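Local coordinates for protein sucrose 6(F)-phosphate phosphorylase (Thermoanaerobacterium thermosaccharolyticum DSM 571, PDB 6S9V) that is a phosphorylase built on the TIM-barrel catalytic domain of the alpha-amylase family, with an antiparallel sheet near its C-terminus, at residues G62-A67 with G412-R417; D28-N33 with V391-L396; L283-N288 with A327-D332. All coordinates share one frame; numbering follows the deposited sequence.

Interaction 1 (G62-A67 with G412-R417). With SO4 (sulfate ion), chain I.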
loop_
_atom_site.group_PDB
_atom_site.type_symbol
_atom_site.label_atom_id
_atom_site.label_comp_id
_atom_site.label_asym_id
_atom_site.label_seq_id
_atom_site.Cartn_x
_atom_site.Cartn_y
_atom_site.Cartn_z
ATOM N N GLY A 62 9.949 6.564 -14.257
ATOM C CA GLY A 62 10.466 7.039 -12.987
ATOM C C GLY A 62 9.658 6.501 -11.830
ATOM O O GLY A 62 8.638 5.832 -12.008
ATOM N N ASP A 63 10.152 6.796 -10.617
ATOM C CA ASP A 63 9.424 6.497 -9.380
ATOM C C ASP A 63 9.163 4.997 -9.238
ATOM O O ASP A 63 8.105 4.569 -8.772
ATOM C CB ASP A 63 8.116 7.294 -9.332
ATOM C CG ASP A 63 7.614 7.527 -7.911
ATOM O OD1 ASP A 63 8.412 7.395 -6.964
ATOM O OD2 ASP A 63 6.414 7.847 -7.743
ATOM N N ARG A 64 10.155 4.202 -9.642
ATOM C CA ARG A 64 10.128 2.743 -9.627
ATOM C C ARG A 64 8.740 2.191 -9.925
ATOM O O ARG A 64 8.129 1.522 -9.081
ATOM C CB ARG A 64 10.660 2.202 -8.295
ATOM C CG ARG A 64 10.925 0.712 -8.370
ATOM C CD ARG A 64 11.815 0.159 -7.248
ATOM N NE ARG A 64 11.972 -1.273 -7.463
ATOM C CZ ARG A 64 12.677 -2.094 -6.701
ATOM N NH1 ARG A 64 13.335 -1.637 -5.644
ATOM N NH2 ARG A 64 12.724 -3.383 -7.008
ATOM N N GLY A 65 8.240 2.477 -11.128
ATOM C CA GLY A 65 7.018 1.903 -11.626
ATOM C C GLY A 65 5.819 2.829 -11.607
ATOM O O GLY A 65 4.859 2.587 -12.346
ATOM N N PHE A 66 5.837 3.879 -10.790
ATOM C CA PHE A 66 4.640 4.696 -10.613
ATOM C C PHE A 66 4.566 5.866 -11.592
ATOM O O PHE A 66 3.784 6.799 -11.369
ATOM C CB PHE A 66 4.546 5.175 -9.168
ATOM C CG PHE A 66 4.136 4.094 -8.210
ATOM C CD1 PHE A 66 2.799 3.843 -7.956
ATOM C CD2 PHE A 66 5.086 3.305 -7.595
ATOM C CE1 PHE A 66 2.421 2.843 -7.079
ATOM C CE2 PHE A 66 4.723 2.303 -6.723
ATOM C CZ PHE A 66 3.390 2.059 -6.469
ATOM N N ALA A 67 5.333 5.819 -12.685
ATOM C CA ALA A 67 5.168 6.726 -13.827
ATOM C C ALA A 67 4.919 5.877 -15.073
ATOM O O ALA A 67 5.767 5.794 -15.974
ATOM C CB ALA A 67 6.380 7.636 -14.015
ATOM N N GLY A 412 15.820 7.899 0.463
ATOM C CA GLY A 412 15.591 7.286 1.754
ATOM C C GLY A 412 14.688 6.073 1.701
ATOM O O GLY A 412 14.888 5.119 2.460
ATOM N N ARG A 413 13.691 6.075 0.810
ATOM C CA ARG A 413 12.744 4.969 0.789
ATOM C C ARG A 413 13.362 3.677 0.273
ATOM O O ARG A 413 12.795 2.601 0.498
ATOM C CB ARG A 413 11.516 5.304 -0.062
ATOM C CG ARG A 413 10.576 6.323 0.569
ATOM C CD ARG A 413 9.363 6.562 -0.315
ATOM N NE ARG A 413 8.576 7.708 0.125
ATOM C CZ ARG A 413 8.817 8.962 -0.246
ATOM N NH1 ARG A 413 9.825 9.238 -1.065
ATOM N NH2 ARG A 413 8.047 9.945 0.202
ATOM N N GLU A 414 14.508 3.758 -0.406
ATOM C CA GLU A 414 15.206 2.556 -0.847
ATOM C C GLU A 414 15.748 1.736 0.319
ATOM O O GLU A 414 16.173 0.596 0.101
ATOM C CB GLU A 414 16.329 2.934 -1.819
ATOM C CG GLU A 414 15.875 3.000 -3.289
ATOM C CD GLU A 414 15.674 1.616 -3.913
ATOM O OE1 GLU A 414 16.559 0.751 -3.724
ATOM O OE2 GLU A 414 14.632 1.386 -4.585
ATOM N N ILE A 415 15.713 2.264 1.548
ATOM C CA ILE A 415 16.145 1.502 2.719
ATOM C C ILE A 415 15.345 0.220 2.854
ATOM O O ILE A 415 15.831 -0.778 3.401
ATOM C CB ILE A 415 16.015 2.378 3.981
ATOM C CG1 ILE A 415 16.846 1.812 5.131
ATOM C CG2 ILE A 415 14.545 2.488 4.410
ATOM C CD1 ILE A 415 16.978 2.774 6.294
ATOM N N ASN A 416 14.111 0.227 2.354
ATOM C CA ASN A 416 13.146 -0.852 2.515
ATOM C C ASN A 416 12.756 -1.449 1.163
ATOM O O ASN A 416 11.669 -2.011 1.019
ATOM C CB ASN A 416 11.919 -0.312 3.257
ATOM C CG ASN A 416 10.918 -1.385 3.630
ATOM O OD1 ASN A 416 11.277 -2.457 4.114
ATOM N ND2 ASN A 416 9.640 -1.095 3.404
ATOM N N ARG A 417 13.634 -1.350 0.159
ATOM C CA ARG A 417 13.339 -1.840 -1.188
ATOM C C ARG A 417 14.498 -2.636 -1.793
ATOM O O ARG A 417 14.679 -2.651 -3.016
ATOM C CB ARG A 417 12.953 -0.680 -2.106
ATOM C CG ARG A 417 11.747 0.124 -1.614
ATOM C CD ARG A 417 11.466 1.323 -2.487
ATOM N NE ARG A 417 10.220 1.980 -2.100
ATOM C CZ ARG A 417 9.782 3.116 -2.624
ATOM N NH1 ARG A 417 10.496 3.746 -3.551
ATOM N NH2 ARG A 417 8.637 3.626 -2.212
HETATM S S SO4 I . 9.207 7.037 -4.088
HETATM O O1 SO4 I . 8.656 8.289 -4.592
HETATM O O2 SO4 I . 8.259 6.440 -3.152
HETATM O O3 SO4 I . 10.476 7.301 -3.414
HETATM O O4 SO4 I . 9.444 6.110 -5.193
#
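A polar contact between two loops at the C-terminal end of the TIM barrel, on the alpha-amylase-type catalytic domain, brings Arg64 against Glu414 and Arg417. Residues 62-67 belong to the loop that follows barrel strand 51-54; residues 412-417, which open with a 3-10 turn, lie beyond strand 388-392. The backbones stay well apart, so long side chains do the reaching. Arg64 leaves its backbone with CG anti to N (chi1 -168°) and runs extended to NE, which carries its guanidinium across to the other loop. There NH1 donates to Arg417 O at 3.1 Å, lying in the carbonyl plane on a lone pair. The same NH1 makes a weak, long salt bridge of 3.5 Å to Glu414 OE2, so it reaches two acceptors, both near the guanidinium plane but in different directions. Arg64 NH2 serves Asp28 and Asn419, while the ring of Tyr26 gives a cation-pi partner. Beside this bridge a sulfate ion, probably from the crystallisation liquor, is held by Arg417, by Lys173 and by a weak bond from Arg413 NH1 to sulfate O3. Arg417 meets it with a guanidinium edge, NE being held by His309 O, and CB of Arg413 lies on one face of that group. The grip is two-pronged: Arg417 NH1 donates to sulfate O4 at 3.1 Å and Arg417 NH2 to sulfate O2 at 3.0 Å.

Interaction 2 (D28-N33 with V391-L396)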
loop_
_atom_site.group_PDB
_atom_site.type_symbol
_atom_site.label_atom_id
_atom_site.label_comp_id
_atom_site.label_asym_id
_atom_site.label_seq_id
_atom_site.Cartn_x
_atom_site.Cartn_y
_atom_site.Cartn_z
ATOM N N ASP A 28 10.642 -7.248 -9.729
ATOM C CA ASP A 28 12.029 -7.637 -9.912
ATOM C C ASP A 28 12.774 -7.879 -8.606
ATOM O O ASP A 28 13.959 -8.231 -8.649
ATOM C CB ASP A 28 12.770 -6.568 -10.730
ATOM C CG ASP A 28 12.644 -5.170 -10.130
ATOM O OD1 ASP A 28 11.621 -4.876 -9.476
ATOM O OD2 ASP A 28 13.577 -4.361 -10.310
ATOM N N SER A 29 12.122 -7.726 -7.454
ATOM C CA SER A 29 12.831 -7.763 -6.182
ATOM C C SER A 29 12.998 -9.164 -5.603
ATOM O O SER A 29 13.706 -9.316 -4.599
ATOM C CB SER A 29 12.126 -6.871 -5.156
ATOM O OG SER A 29 10.783 -7.291 -4.933
ATOM N N LEU A 30 12.395 -10.186 -6.207
ATOM C CA LEU A 30 12.618 -11.578 -5.815
ATOM C C LEU A 30 13.186 -12.332 -7.027
ATOM O O LEU A 30 12.484 -13.078 -7.716
ATOM C CB LEU A 30 11.303 -12.210 -5.281
ATOM C CG LEU A 30 10.857 -11.657 -3.919
ATOM C CD1 LEU A 30 9.462 -12.135 -3.543
ATOM C CD2 LEU A 30 11.858 -12.021 -2.827
ATOM N N GLY A 31 14.482 -12.140 -7.276
ATOM C CA GLY A 31 15.180 -12.863 -8.318
ATOM C C GLY A 31 15.402 -12.110 -9.611
ATOM O O GLY A 31 16.204 -12.564 -10.437
ATOM N N GLY A 32 14.719 -10.988 -9.826
ATOM C CA GLY A 32 15.001 -10.104 -10.941
ATOM C C GLY A 32 13.861 -9.908 -11.920
ATOM O O GLY A 32 13.857 -8.904 -12.647
ATOM N N ASN A 33 12.893 -10.820 -11.979
ATOM C CA ASN A 33 11.808 -10.675 -12.942
ATOM C C ASN A 33 10.640 -11.564 -12.520
ATOM O O ASN A 33 10.705 -12.283 -11.519
ATOM C CB ASN A 33 12.297 -11.009 -14.361
ATOM C CG ASN A 33 12.934 -12.383 -14.456
ATOM O OD1 ASN A 33 12.312 -13.390 -14.138
ATOM N ND2 ASN A 33 14.180 -12.427 -14.906
ATOM N N VAL A 391 1.944 -9.370 3.654
ATOM C CA VAL A 391 3.331 -9.413 4.114
ATOM C C VAL A 391 4.214 -8.878 2.993
ATOM O O VAL A 391 4.209 -9.415 1.875
ATOM C CB VAL A 391 3.764 -10.832 4.517
ATOM C CG1 VAL A 391 5.260 -10.871 4.857
ATOM C CG2 VAL A 391 2.945 -11.319 5.708
ATOM N N TYR A 392 4.954 -7.816 3.287
ATOM C CA TYR A 392 5.900 -7.260 2.324
ATOM C C TYR A 392 7.129 -8.158 2.217
ATOM O O TYR A 392 7.570 -8.751 3.205
ATOM C CB TYR A 392 6.264 -5.847 2.769
ATOM C CG TYR A 392 7.149 -5.037 1.859
ATOM C CD1 TYR A 392 6.730 -4.658 0.595
ATOM C CD2 TYR A 392 8.396 -4.609 2.293
ATOM C CE1 TYR A 392 7.532 -3.884 -0.220
ATOM C CE2 TYR A 392 9.206 -3.836 1.486
ATOM C CZ TYR A 392 8.769 -3.475 0.240
ATOM O OH TYR A 392 9.572 -2.711 -0.559
ATOM N N TYR A 393 7.690 -8.254 1.003
ATOM C CA TYR A 393 8.717 -9.261 0.737
ATOM C C TYR A 393 9.950 -9.063 1.612
ATOM O O TYR A 393 10.586 -10.040 2.023
ATOM C CB TYR A 393 9.106 -9.256 -0.746
ATOM C CG TYR A 393 9.946 -8.072 -1.185
ATOM C CD1 TYR A 393 9.355 -6.842 -1.426
ATOM C CD2 TYR A 393 11.325 -8.185 -1.356
ATOM C CE1 TYR A 393 10.104 -5.755 -1.828
ATOM C CE2 TYR A 393 12.084 -7.098 -1.749
ATOM C CZ TYR A 393 11.464 -5.887 -1.986
ATOM O OH TYR A 393 12.192 -4.794 -2.386
ATOM N N VAL A 394 10.314 -7.814 1.910
ATOM C CA VAL A 394 11.475 -7.595 2.771
ATOM C C VAL A 394 11.213 -8.163 4.160
ATOM O O VAL A 394 12.072 -8.834 4.746
ATOM C CB VAL A 394 11.837 -6.098 2.831
ATOM C CG1 VAL A 394 12.976 -5.854 3.856
ATOM C CG2 VAL A 394 12.236 -5.598 1.455
ATOM N N GLY A 395 10.020 -7.907 4.706
ATOM C CA GLY A 395 9.668 -8.450 6.007
ATOM C C GLY A 395 9.523 -9.958 5.996
ATOM O O GLY A 395 9.831 -10.620 6.992
ATOM N N LEU A 396 9.084 -10.519 4.873
ATOM C CA LEU A 396 9.021 -11.968 4.734
ATOM C C LEU A 396 10.377 -12.606 4.996
ATOM O O LEU A 396 10.460 -13.678 5.603
ATOM C CB LEU A 396 8.534 -12.329 3.329
ATOM C CG LEU A 396 8.511 -13.818 2.999
ATOM C CD1 LEU A 396 7.472 -14.541 3.861
ATOM C CD2 LEU A 396 8.252 -14.039 1.508
#
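The ring of Tyr393 is sandwiched: Ser29 comes down on one face and CG2 of Val394 lies against the opposite face, toward the rim. Ser29 OG stands 3.3 Å above the ring plane over its centre, and CB sits 3.4 Å from Tyr393 CZ, so both side-chain atoms press on the ring. The hydroxyl is engaged with Thr25 OG1, and its contact with the ring is one of packing. Tyr393 turns a rim to its neighbour as well, its CD1 lying 3.7 Å above the ring plane of Tyr392. Next to the serine, Leu30 runs antiparallel alongside the tyrosine; its CD1 meets Tyr393 CB at 4.0 Å and its CD2 comes obliquely to the ring. Tyr393 holds CG between the backbone N and the carbonyl carbon (chi1 73°), a rotamer that turns one face of the ring to Ser29. Its phenol oxygen is hydrogen-bonded to His418 O, which fixes the far end of the ring. The contact thus joins the loop after the first barrel strand, 22-25, to the short helix 393-396 that directly follows the last, 388-392, across the seam where a TIM barrel closes on itself.

Interaction 3 (L283-N288 with A327-D332)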
loop_
_atom_site.group_PDB
_atom_site.type_symbol
_atom_site.label_atom_id
_atom_site.label_comp_id
_atom_site.label_asym_id
_atom_site.label_seq_id
_atom_site.Cartn_x
_atom_site.Cartn_y
_atom_site.Cartn_z
ATOM N N LEU A 283 4.691 -2.938 21.088
ATOM C CA LEU A 283 5.836 -3.778 21.412
ATOM C C LEU A 283 6.952 -2.983 22.075
ATOM O O LEU A 283 7.588 -3.476 23.017
ATOM C CB LEU A 283 6.333 -4.463 20.143
ATOM C CG LEU A 283 5.269 -5.350 19.497
ATOM C CD1 LEU A 283 5.676 -5.746 18.088
ATOM C CD2 LEU A 283 5.030 -6.584 20.347
ATOM N N ILE A 284 7.199 -1.754 21.619
ATOM C CA ILE A 284 8.256 -0.944 22.221
ATOM C C ILE A 284 7.920 -0.608 23.671
ATOM O O ILE A 284 8.796 -0.623 24.546
ATOM C CB ILE A 284 8.495 0.335 21.395
ATOM C CG1 ILE A 284 9.218 -0.005 20.089
ATOM C CG2 ILE A 284 9.285 1.363 22.213
ATOM C CD1 ILE A 284 9.262 1.136 19.092
ATOM N N ASN A 285 6.654 -0.297 23.951
ATOM C CA ASN A 285 6.234 0.154 25.273
ATOM C C ASN A 285 5.597 -0.937 26.125
ATOM O O ASN A 285 5.250 -0.677 27.279
ATOM C CB ASN A 285 5.264 1.328 25.121
ATOM C CG ASN A 285 5.908 2.526 24.464
ATOM O OD1 ASN A 285 5.442 3.019 23.440
ATOM N ND2 ASN A 285 6.985 3.004 25.056
ATOM N N LYS A 286 5.457 -2.148 25.599
ATOM C CA LYS A 286 4.916 -3.273 26.354
ATOM C C LYS A 286 3.553 -2.929 26.944
ATOM O O LYS A 286 3.268 -3.206 28.113
ATOM C CB LYS A 286 5.876 -3.711 27.459
ATOM C CG LYS A 286 7.229 -4.148 26.962
ATOM C CD LYS A 286 8.082 -4.656 28.111
ATOM C CE LYS A 286 9.495 -4.982 27.652
ATOM N NZ LYS A 286 9.534 -6.101 26.664
ATOM N N SER A 287 2.707 -2.314 26.121
ATOM C CA SER A 287 1.373 -1.922 26.553
ATOM C C SER A 287 0.383 -2.199 25.436
ATOM O O SER A 287 0.610 -1.803 24.289
ATOM C CB SER A 287 1.310 -0.436 26.920
ATOM O OG SER A 287 -0.044 -0.031 27.067
ATOM N N ASN A 288 -0.735 -2.827 25.782
ATOM C CA ASN A 288 -1.749 -3.167 24.798
ATOM C C ASN A 288 -2.803 -2.078 24.631
ATOM O O ASN A 288 -3.716 -2.247 23.816
ATOM C CB ASN A 288 -2.431 -4.495 25.179
ATOM C CG ASN A 288 -3.319 -4.379 26.416
ATOM O OD1 ASN A 288 -3.638 -3.278 26.879
ATOM N ND2 ASN A 288 -3.748 -5.524 26.942
ATOM N N ALA A 327 4.310 10.004 19.402
ATOM C CA ALA A 327 4.746 9.890 18.015
ATOM C C ALA A 327 6.260 10.072 17.923
ATOM O O ALA A 327 6.964 9.271 17.295
ATOM C CB ALA A 327 4.034 10.928 17.149
ATOM N N LYS A 328 6.777 11.114 18.566
ATOM C CA LYS A 328 8.210 11.366 18.511
ATOM C C LYS A 328 9.006 10.273 19.220
ATOM O O LYS A 328 10.107 9.924 18.773
ATOM C CB LYS A 328 8.515 12.733 19.121
ATOM C CG LYS A 328 9.881 13.266 18.744
ATOM C CD LYS A 328 10.108 14.672 19.263
ATOM C CE LYS A 328 11.508 15.153 18.916
ATOM N NZ LYS A 328 12.131 15.915 20.034
ATOM N N GLU A 329 8.473 9.713 20.311
ATOM C CA GLU A 329 9.157 8.613 20.981
ATOM C C GLU A 329 9.438 7.477 20.004
ATOM O O GLU A 329 10.577 7.014 19.882
ATOM C CB GLU A 329 8.324 8.099 22.162
ATOM C CG GLU A 329 9.014 6.977 22.958
ATOM C CD GLU A 329 8.099 5.802 23.303
ATOM O OE1 GLU A 329 6.939 5.758 22.835
ATOM O OE2 GLU A 329 8.548 4.909 24.051
ATOM N N VAL A 330 8.392 7.000 19.314
ATOM C CA VAL A 330 8.535 5.880 18.389
ATOM C C VAL A 330 9.394 6.272 17.192
ATOM O O VAL A 330 10.248 5.497 16.748
ATOM C CB VAL A 330 7.145 5.379 17.943
ATOM C CG1 VAL A 330 7.270 4.323 16.860
ATOM C CG2 VAL A 330 6.373 4.833 19.135
ATOM N N VAL A 331 9.183 7.473 16.649
ATOM C CA VAL A 331 9.967 7.932 15.503
ATOM C C VAL A 331 11.447 7.962 15.854
ATOM O O VAL A 331 12.292 7.432 15.118
ATOM C CB VAL A 331 9.472 9.314 15.043
ATOM C CG1 VAL A 331 10.494 9.993 14.141
ATOM C CG2 VAL A 331 8.132 9.173 14.328
ATOM N N ASP A 332 11.779 8.582 16.984
ATOM C CA ASP A 332 13.175 8.704 17.390
ATOM C C ASP A 332 13.813 7.338 17.623
ATOM O O ASP A 332 14.989 7.134 17.301
ATOM C CB ASP A 332 13.275 9.567 18.647
ATOM C CG ASP A 332 13.062 11.049 18.368
ATOM O OD1 ASP A 332 13.081 11.459 17.187
ATOM O OD2 ASP A 332 12.856 11.806 19.336
#
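Glu329 and Asn285 approach each other from opposite directions, with Ile284 packed beside them. The amide of Asn285 and the carboxylate of Glu329 meet nearly in one plane, 20° apart. Glu329 has CG anti to its backbone N (chi1 -177°) and then bends at chi2, a course that swings the carboxylate toward the end of helix 275-285. Ile284 lies alongside it, pointing the other way, its CG2 4.1 Å from Glu329 OE2, so an aliphatic branch flanks the charged group. The other branch points to the next residue of that helix, where CD1 approaches Val330 CG1 at 4.4 Å, a loose apolar touch. Both helices belong to the outer layer of the TIM barrel: helix 275-285 follows barrel strand 269-271, and helix 324-336 comes after strand 302-304. Val330 is buried and also touches Phe277, Leu280 and Tyr281 of helix 275-285, and Tyr281 touches Glu329 as well. Past the contact the chain turns at Lys286, with positive phi, whose NZ is hydrogen-bonded to the carbonyls of Leu481 and Lys482. Closest of the backbones are Ile284 and Val330, whose CA atoms are 7.8 Å apart.

Interactions 1 and 2 adjoin, their centres about 13 Å apart; both involve the chain that follows the last barrel strand, set against the loop after the second in interaction 1 and the loop after the first in interaction 2. They are joined directly by the Arg64 to Asp28 salt bridge and by a probable hydrogen bond from Tyr392 OH to Asn416 O. Interaction 1 is a surface contact of charged side chains and a carbonyl, with a sulfate held beside it, whereas interaction 2 is buried and rests on a tyrosine ring packed by a serine and a leucine. Interaction 3 stands apart, its nearest atoms about 11 Å or more from either; partly buried between outer-layer helices, it combines a polar pair with an apolar patch.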